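Local coordinates for conserved hypothetical protein BatB (Bacteroides thetaiotaomicron, PDB 3IBS) that is of unknown function but carries a von Willebrand factor type A domain, is probably membrane-bound, and binds a magnesium ion, at residues Ile16-Ser21 against Ser32-Ala37; Met55-Gly60 against Ser85-Gln90; Gly148-Ala153 against Tyr192-Asn197. All blocks are in the same frame, centred on the assembly; numbering follows the deposited sequence.

Contact 1. Residues Ile16-Ser21 against Ser32-Ala37; sequences IALDIS and SRLEKA. With MG (magnesium ion), chain I.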
# COMPACT_ATOMS: atom_id res chain seq x y z
N ILE A 16 9.26 -23.09 -17.30
CA ILE A 16 9.02 -21.80 -16.67
C ILE A 16 9.59 -21.81 -15.26
O ILE A 16 9.34 -22.74 -14.50
CB ILE A 16 7.52 -21.48 -16.62
CG1 ILE A 16 7.03 -21.33 -18.07
CG2 ILE A 16 7.26 -20.16 -15.80
CD1 ILE A 16 5.78 -22.02 -18.31
N ALA A 17 10.33 -20.76 -14.90
CA ALA A 17 10.89 -20.69 -13.56
C ALA A 17 10.22 -19.49 -12.90
O ALA A 17 10.50 -18.36 -13.24
CB ALA A 17 12.42 -20.51 -13.63
N LEU A 18 9.29 -19.77 -11.99
CA LEU A 18 8.43 -18.73 -11.45
C LEU A 18 8.86 -18.34 -10.03
O LEU A 18 8.89 -19.16 -9.12
CB LEU A 18 6.97 -19.21 -11.48
CG LEU A 18 5.90 -18.34 -10.81
CD1 LEU A 18 5.82 -16.93 -11.45
CD2 LEU A 18 4.53 -19.07 -10.90
N ASP A 19 9.13 -17.05 -9.86
CA ASP A 19 9.37 -16.44 -8.56
C ASP A 19 8.09 -16.52 -7.74
O ASP A 19 7.06 -16.00 -8.16
CB ASP A 19 9.78 -14.97 -8.78
CG ASP A 19 10.33 -14.30 -7.51
OD1 ASP A 19 9.88 -14.66 -6.40
OD2 ASP A 19 11.21 -13.41 -7.64
N ILE A 20 8.14 -17.20 -6.58
CA ILE A 20 7.03 -17.23 -5.64
C ILE A 20 7.40 -16.62 -4.26
O ILE A 20 6.77 -16.91 -3.24
CB ILE A 20 6.41 -18.64 -5.48
CG1 ILE A 20 7.40 -19.63 -4.83
CG2 ILE A 20 5.84 -19.13 -6.84
CD1 ILE A 20 6.71 -20.91 -4.18
N SER A 21 8.43 -15.79 -4.22
CA SER A 21 8.76 -15.06 -2.98
C SER A 21 7.64 -14.06 -2.63
O SER A 21 6.78 -13.77 -3.47
CB SER A 21 10.10 -14.34 -3.11
OG SER A 21 10.03 -13.29 -4.04
N SER A 32 -2.29 -9.58 -8.86
CA SER A 32 -1.02 -9.45 -8.13
C SER A 32 0.06 -9.86 -9.12
O SER A 32 -0.27 -10.36 -10.20
CB SER A 32 -0.97 -10.39 -6.91
OG SER A 32 -0.98 -11.77 -7.31
N ARG A 33 1.33 -9.67 -8.77
CA ARG A 33 2.43 -10.08 -9.63
C ARG A 33 2.33 -11.58 -9.88
O ARG A 33 2.47 -12.03 -11.01
CB ARG A 33 3.78 -9.73 -9.01
CG ARG A 33 4.04 -8.22 -8.89
CD ARG A 33 5.39 -7.95 -8.31
NE ARG A 33 5.57 -6.52 -8.05
CZ ARG A 33 6.60 -6.00 -7.39
NH1 ARG A 33 7.56 -6.80 -6.92
NH2 ARG A 33 6.66 -4.68 -7.19
N LEU A 34 2.10 -12.35 -8.82
CA LEU A 34 2.05 -13.80 -8.95
C LEU A 34 0.83 -14.27 -9.75
O LEU A 34 0.94 -15.16 -10.60
CB LEU A 34 2.05 -14.46 -7.57
CG LEU A 34 2.01 -15.98 -7.54
CD1 LEU A 34 3.08 -16.63 -8.46
CD2 LEU A 34 2.15 -16.49 -6.11
N GLU A 35 -0.33 -13.70 -9.45
CA GLU A 35 -1.57 -14.17 -10.08
C GLU A 35 -1.61 -13.79 -11.57
O GLU A 35 -2.09 -14.57 -12.41
CB GLU A 35 -2.80 -13.72 -9.29
CG GLU A 35 -4.05 -14.55 -9.52
CD GLU A 35 -3.88 -16.03 -9.14
OE1 GLU A 35 -4.60 -16.85 -9.73
OE2 GLU A 35 -3.02 -16.39 -8.28
N LYS A 36 -1.09 -12.61 -11.89
CA LYS A 36 -0.86 -12.20 -13.28
C LYS A 36 0.12 -13.15 -13.98
O LYS A 36 -0.12 -13.56 -15.12
CB LYS A 36 -0.31 -10.77 -13.32
CG LYS A 36 0.14 -10.27 -14.74
CD LYS A 36 -1.04 -10.13 -15.68
CE LYS A 36 -0.62 -9.62 -17.07
NZ LYS A 36 -1.84 -9.17 -17.85
N ALA A 37 1.20 -13.53 -13.30
CA ALA A 37 2.11 -14.51 -13.89
C ALA A 37 1.40 -15.83 -14.21
O ALA A 37 1.62 -16.43 -15.24
CB ALA A 37 3.29 -14.77 -12.96
MG MG I . 11.00 -11.37 -3.85
O HOH W 1 11.59 -11.48 -5.78
O HOH W 2 12.01 -9.57 -3.62
O HOH W 3 10.33 -11.28 -1.89
O HOH W 4 12.67 -12.43 -3.14

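Contact 2. Residues Met55-Gly60 against Ser85-Gln90; sequences MIVFAG and SLISKQ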
# COMPACT_ATOMS: atom_id res chain seq x y z
N MSE A 55 7.65 -26.78 -15.06
CA MSE A 55 7.63 -25.60 -14.19
C MSE A 55 8.45 -25.81 -12.94
O MSE A 55 8.43 -26.90 -12.32
CB MSE A 55 6.19 -25.26 -13.76
CG MSE A 55 5.22 -25.03 -14.93
SE MSE A 55 3.40 -24.66 -14.24
CE MSE A 55 3.94 -22.97 -13.50
N ILE A 56 9.16 -24.75 -12.57
CA ILE A 56 9.95 -24.69 -11.35
C ILE A 56 9.44 -23.48 -10.59
O ILE A 56 9.12 -22.47 -11.23
CB ILE A 56 11.43 -24.47 -11.71
CG1 ILE A 56 12.03 -25.78 -12.22
CG2 ILE A 56 12.23 -23.89 -10.54
CD1 ILE A 56 13.24 -25.58 -13.09
N VAL A 57 9.30 -23.59 -9.27
CA VAL A 57 9.00 -22.44 -8.45
C VAL A 57 10.24 -22.13 -7.60
O VAL A 57 11.01 -23.05 -7.28
CB VAL A 57 7.71 -22.62 -7.61
CG1 VAL A 57 6.46 -22.66 -8.51
CG2 VAL A 57 7.77 -23.91 -6.76
N PHE A 58 10.48 -20.86 -7.31
CA PHE A 58 11.65 -20.51 -6.49
C PHE A 58 11.40 -19.33 -5.59
O PHE A 58 10.59 -18.41 -5.89
CB PHE A 58 12.91 -20.28 -7.35
CG PHE A 58 12.87 -19.01 -8.18
CD1 PHE A 58 13.36 -17.80 -7.66
CD2 PHE A 58 12.37 -19.03 -9.48
CE1 PHE A 58 13.35 -16.63 -8.42
CE2 PHE A 58 12.35 -17.87 -10.26
CZ PHE A 58 12.82 -16.66 -9.74
N ALA A 59 12.10 -19.35 -4.47
CA ALA A 59 12.28 -18.16 -3.67
C ALA A 59 13.72 -18.24 -3.18
O ALA A 59 14.64 -18.06 -3.98
CB ALA A 59 11.23 -18.10 -2.53
N GLY A 60 13.94 -18.54 -1.91
CA GLY A 60 15.29 -18.81 -1.39
C GLY A 60 15.88 -20.12 -1.89
O GLY A 60 17.10 -20.26 -1.99
N SER A 85 3.57 -20.09 -0.02
CA SER A 85 3.72 -21.06 1.08
C SER A 85 4.36 -22.39 0.63
O SER A 85 4.82 -23.16 1.46
CB SER A 85 2.38 -21.31 1.76
OG SER A 85 1.45 -21.80 0.81
N LEU A 86 4.44 -22.64 -0.68
CA LEU A 86 5.20 -23.81 -1.16
C LEU A 86 6.68 -23.78 -0.73
O LEU A 86 7.30 -24.82 -0.58
CB LEU A 86 5.12 -23.94 -2.69
CG LEU A 86 3.74 -24.25 -3.25
CD1 LEU A 86 3.82 -24.21 -4.78
CD2 LEU A 86 3.20 -25.60 -2.71
N ILE A 87 7.25 -22.58 -0.57
CA ILE A 87 8.65 -22.42 -0.14
C ILE A 87 8.73 -21.41 1.00
O ILE A 87 8.39 -20.24 0.83
CB ILE A 87 9.56 -21.94 -1.30
CG1 ILE A 87 9.52 -22.91 -2.48
CG2 ILE A 87 11.02 -21.73 -0.80
CD1 ILE A 87 10.17 -22.37 -3.73
N SER A 88 9.21 -21.85 2.16
CA SER A 88 9.34 -20.93 3.31
C SER A 88 10.63 -20.11 3.32
O SER A 88 10.61 -18.95 3.70
CB SER A 88 9.15 -21.67 4.63
OG SER A 88 10.00 -22.80 4.68
N LYS A 89 11.76 -20.69 2.91
CA LYS A 89 13.02 -19.96 2.82
C LYS A 89 12.91 -18.80 1.82
O LYS A 89 12.61 -19.00 0.64
CB LYS A 89 14.15 -20.90 2.40
CG LYS A 89 15.48 -20.23 2.14
CD LYS A 89 16.59 -21.26 2.01
CE LYS A 89 17.91 -20.60 1.63
NZ LYS A 89 19.02 -21.62 1.64
N GLN A 90 13.17 -17.58 2.29
CA GLN A 90 13.02 -16.42 1.40
C GLN A 90 14.33 -16.11 0.66
O GLN A 90 15.39 -16.57 1.04
CB GLN A 90 12.38 -15.22 2.13
CG GLN A 90 10.86 -15.47 2.46
CD GLN A 90 10.04 -15.89 1.21
OE1 GLN A 90 9.82 -15.07 0.31
NE2 GLN A 90 9.57 -17.15 1.17

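Contact 3. Residues Gly148-Ala153 against Tyr192-Asn197; sequences GMPEGA and YVRVDN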
# COMPACT_ATOMS: atom_id res chain seq x y z
N GLY A 148 6.01 -6.17 -12.27
CA GLY A 148 5.93 -5.17 -11.21
C GLY A 148 6.37 -3.81 -11.69
O GLY A 148 6.78 -3.65 -12.84
N MSE A 149 6.25 -2.80 -10.83
CA MSE A 149 6.66 -1.45 -11.20
C MSE A 149 8.05 -1.18 -10.63
O MSE A 149 8.30 -1.44 -9.45
CB MSE A 149 5.65 -0.40 -10.69
CG MSE A 149 4.22 -0.46 -11.25
SE MSE A 149 3.07 0.77 -10.21
CE MSE A 149 1.30 0.33 -10.94
N PRO A 150 8.96 -0.66 -11.46
CA PRO A 150 10.29 -0.20 -11.02
C PRO A 150 10.20 0.83 -9.87
O PRO A 150 11.09 0.88 -9.01
CB PRO A 150 10.87 0.49 -12.27
CG PRO A 150 10.11 -0.12 -13.42
CD PRO A 150 8.75 -0.43 -12.91
N GLU A 151 9.12 1.63 -9.86
CA GLU A 151 8.88 2.69 -8.88
C GLU A 151 8.44 2.16 -7.49
O GLU A 151 8.42 2.93 -6.54
CB GLU A 151 7.85 3.72 -9.41
CG GLU A 151 8.09 4.28 -10.85
CD GLU A 151 7.65 3.34 -12.01
OE1 GLU A 151 7.05 2.27 -11.77
OE2 GLU A 151 7.90 3.68 -13.19
N GLY A 152 8.09 0.87 -7.38
CA GLY A 152 7.89 0.25 -6.07
C GLY A 152 6.44 0.09 -5.62
O GLY A 152 5.56 0.91 -5.94
N ALA A 153 6.17 -0.97 -4.87
CA ALA A 153 4.83 -1.18 -4.31
C ALA A 153 4.91 -1.82 -2.92
O ALA A 153 5.84 -2.54 -2.62
CB ALA A 153 4.01 -2.04 -5.24
N TYR A 192 13.86 -10.00 -23.04
CA TYR A 192 13.31 -9.41 -21.83
C TYR A 192 12.03 -8.67 -22.21
O TYR A 192 11.99 -7.92 -23.19
CB TYR A 192 14.28 -8.43 -21.13
CG TYR A 192 13.55 -7.63 -20.08
CD1 TYR A 192 13.17 -8.23 -18.88
CD2 TYR A 192 13.16 -6.30 -20.31
CE1 TYR A 192 12.44 -7.54 -17.92
CE2 TYR A 192 12.43 -5.58 -19.34
CZ TYR A 192 12.08 -6.23 -18.15
OH TYR A 192 11.37 -5.58 -17.16
N VAL A 193 10.97 -8.87 -21.43
CA VAL A 193 9.77 -8.07 -21.60
C VAL A 193 9.19 -7.76 -20.23
O VAL A 193 9.24 -8.61 -19.30
CB VAL A 193 8.74 -8.71 -22.59
CG1 VAL A 193 8.32 -10.11 -22.15
CG2 VAL A 193 7.51 -7.78 -22.82
N ARG A 194 8.71 -6.53 -20.08
CA ARG A 194 8.04 -6.14 -18.87
C ARG A 194 6.58 -6.56 -18.94
O ARG A 194 5.88 -6.36 -19.94
CB ARG A 194 8.14 -4.63 -18.63
CG ARG A 194 7.67 -4.20 -17.23
CD ARG A 194 7.64 -2.69 -17.14
NE ARG A 194 7.09 -2.21 -15.87
CZ ARG A 194 5.91 -1.58 -15.75
NH1 ARG A 194 5.12 -1.39 -16.81
NH2 ARG A 194 5.51 -1.16 -14.55
N VAL A 195 6.11 -7.14 -17.85
CA VAL A 195 4.73 -7.53 -17.77
C VAL A 195 3.97 -6.30 -17.22
O VAL A 195 4.38 -5.73 -16.22
CB VAL A 195 4.55 -8.78 -16.88
CG1 VAL A 195 3.07 -9.11 -16.68
CG2 VAL A 195 5.30 -9.99 -17.47
N ASP A 196 2.94 -5.87 -17.92
CA ASP A 196 1.98 -4.89 -17.39
C ASP A 196 0.55 -5.47 -17.45
O ASP A 196 0.39 -6.68 -17.52
CB ASP A 196 2.10 -3.55 -18.13
CG ASP A 196 1.85 -3.68 -19.62
OD1 ASP A 196 1.16 -4.64 -20.05
OD2 ASP A 196 2.34 -2.81 -20.38
N ASN A 197 -0.47 -4.62 -17.43
CA ASN A 197 -1.85 -5.12 -17.37
C ASN A 197 -2.42 -5.67 -18.68
O ASN A 197 -3.42 -6.39 -18.68
CB ASN A 197 -2.78 -4.09 -16.72
CG ASN A 197 -2.50 -3.91 -15.24
OD1 ASN A 197 -2.40 -4.89 -14.49
ND2 ASN A 197 -2.36 -2.66 -14.81

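Contact 1. Residues Ile16-Ser21 against Ser32-Ala37
L34 and L18 cross at about a right angle where the first turn of helix 33-46 lies over the C-terminal end of strand 13-19, in a contact made almost entirely by apolar side chains. Both leucines hold CG anti to the backbone N, which carries L34 CD1 and both methyls of L18 to the interface. CD1 of L34 is the probe: it meets L18 CD2 at 3.7 Å, rests 4.0 Å from the backbone O of D19, and comes up to CG2 of I20. I20 and L34 run side by side in the same direction; I20 has CG1 in the crowded position between N and the carbonyl carbon (chi1 66°), so that CG2 faces the helix while the longer branch leads away from it; the I20 side chain also touches I82 and L86. The other methyl of L18, CD1, touches A37 CB at 3.7 Å. An alanine in place of L18 would remove both methyls and would probably loosen the seat of L34 and A37 on the strand. Strand and helix run nearly antiparallel, 159° between their short axes, as the first two elements of the beta-alpha-beta unit that opens this Rossmann-like vWA domain. The loop leaving the strand carries the DISNS sequence of a MIDAS motif. D19 OD1 accepts from S21 N (2.9 Å), which makes an Asx turn, and on its syn lone pair from S21 OG (2.7 Å), which helps to orient the hydroxyl whose oxygen binds magnesium at 2.2 Å; S23 OG is a further ligand. D19 OD2 is hydrogen-bonded to T119 OG1 and accepts from a magnesium-bound water, so the aspartate acts from the second shell. S32 OG caps the helix by accepting from E35 N.

Contact 2. Residues Met55-Gly60 against Ser85-Gln90
Apolar contacts are centred on I87, whose CD1 reaches in over the backbone where strand 52-58 ends. This methyl lies 3.6 Å from F58 CA and 3.7 Å from A59 N, and it meets V57 CG2 as the two side chains cross obliquely. I87 CG2, anti to the backbone N, packs on A59 CB at 4.0 Å, while L86 CD1 makes a looser contact with V57 CG2. The polar link is between backbones: G60 N donates to K89 O at 2.9 Å, with an N-H...O angle of 144° and the donor above the carbonyl plane. G60 CA makes a CA-H...O contact of 3.3 Å with Q90 O. The extended aliphatic chain of K89 runs along G60, its CG 3.8 Å from G60 CA, and a CB on G60 would run into both Q90 O and K89 CG. Q90 bends back at chi2, and its NE2 donates to S88 O within its own segment, while OE1 accepts from N22 N. Through that bond, and with its side chain against S21, Q90 connects the loop 85-90 to the magnesium-binding loop, at the C-terminal edge of the central sheet, where vWA domains carry the MIDAS metal.

Contact 3. Residues Gly148-Ala153 against Tyr192-Asn197
The loop that leaves strand 140-147 and turns back at M149-G152 meets strand 191-195, an outermost strand of the vWA sheet within this chain, mainly through one long side chain, R194. Its chain is extended from CG to NE, with CG anti to the backbone N (chi1 -169°), and delivers the guanidinium to the backbone of the loop. G148 O receives two weak hydrogen bonds, from R194 NH2 at 3.3 Å and from NE at 3.4 Å; both N-H...O angles are near 125°, so neither bond is straight. CA of M149, modelled as selenomethionine, lies in the guanidinium plane at its edge, 3.6 Å from NH2, and M149 CG is equally near that nitrogen. P150 and R194 approach tip to tip, CD of the ring 3.7 Å from NH2. The carboxylate of E151 stays 4.7 Å from R194, measured from OE1 to NH2, a separation at which its charge may still favour the arginine. G152 N donates to M149 O, closing a type I turn that the second subunit meets: R165 of that subunit bonds to the carbonyl oxygens of E151 and G152. R194 and P150 both pack on E178 of helix 178-187, whereas V195 touches L145 and V147 of strand 140-147 and K36 and L40 of helix 33-46.

In the fold
Contacts 1 and 2 adjoin, centres about 11 Å apart, because strands 13-19 and 52-58 are neighbours in the sheet: I16 O and I56 N, and I20 N and F58 O, each lie 2.8 Å apart as probable hydrogen bonds. Contact 3 lies about 12 Å from contact 1 between centres and joins it through helix 33-46, where K36 CG packs on V195 CG1 at 3.7 Å and R33 NE approaches G148 CA at 3.5 Å. Contacts 2 and 3 do not touch, nearest atoms about 12 Å apart. Contact 1 holds the magnesium ligand S21; the Q90 side chain of contact 2 is about 6 Å from the ion, and G148 of contact 3 about 11 Å.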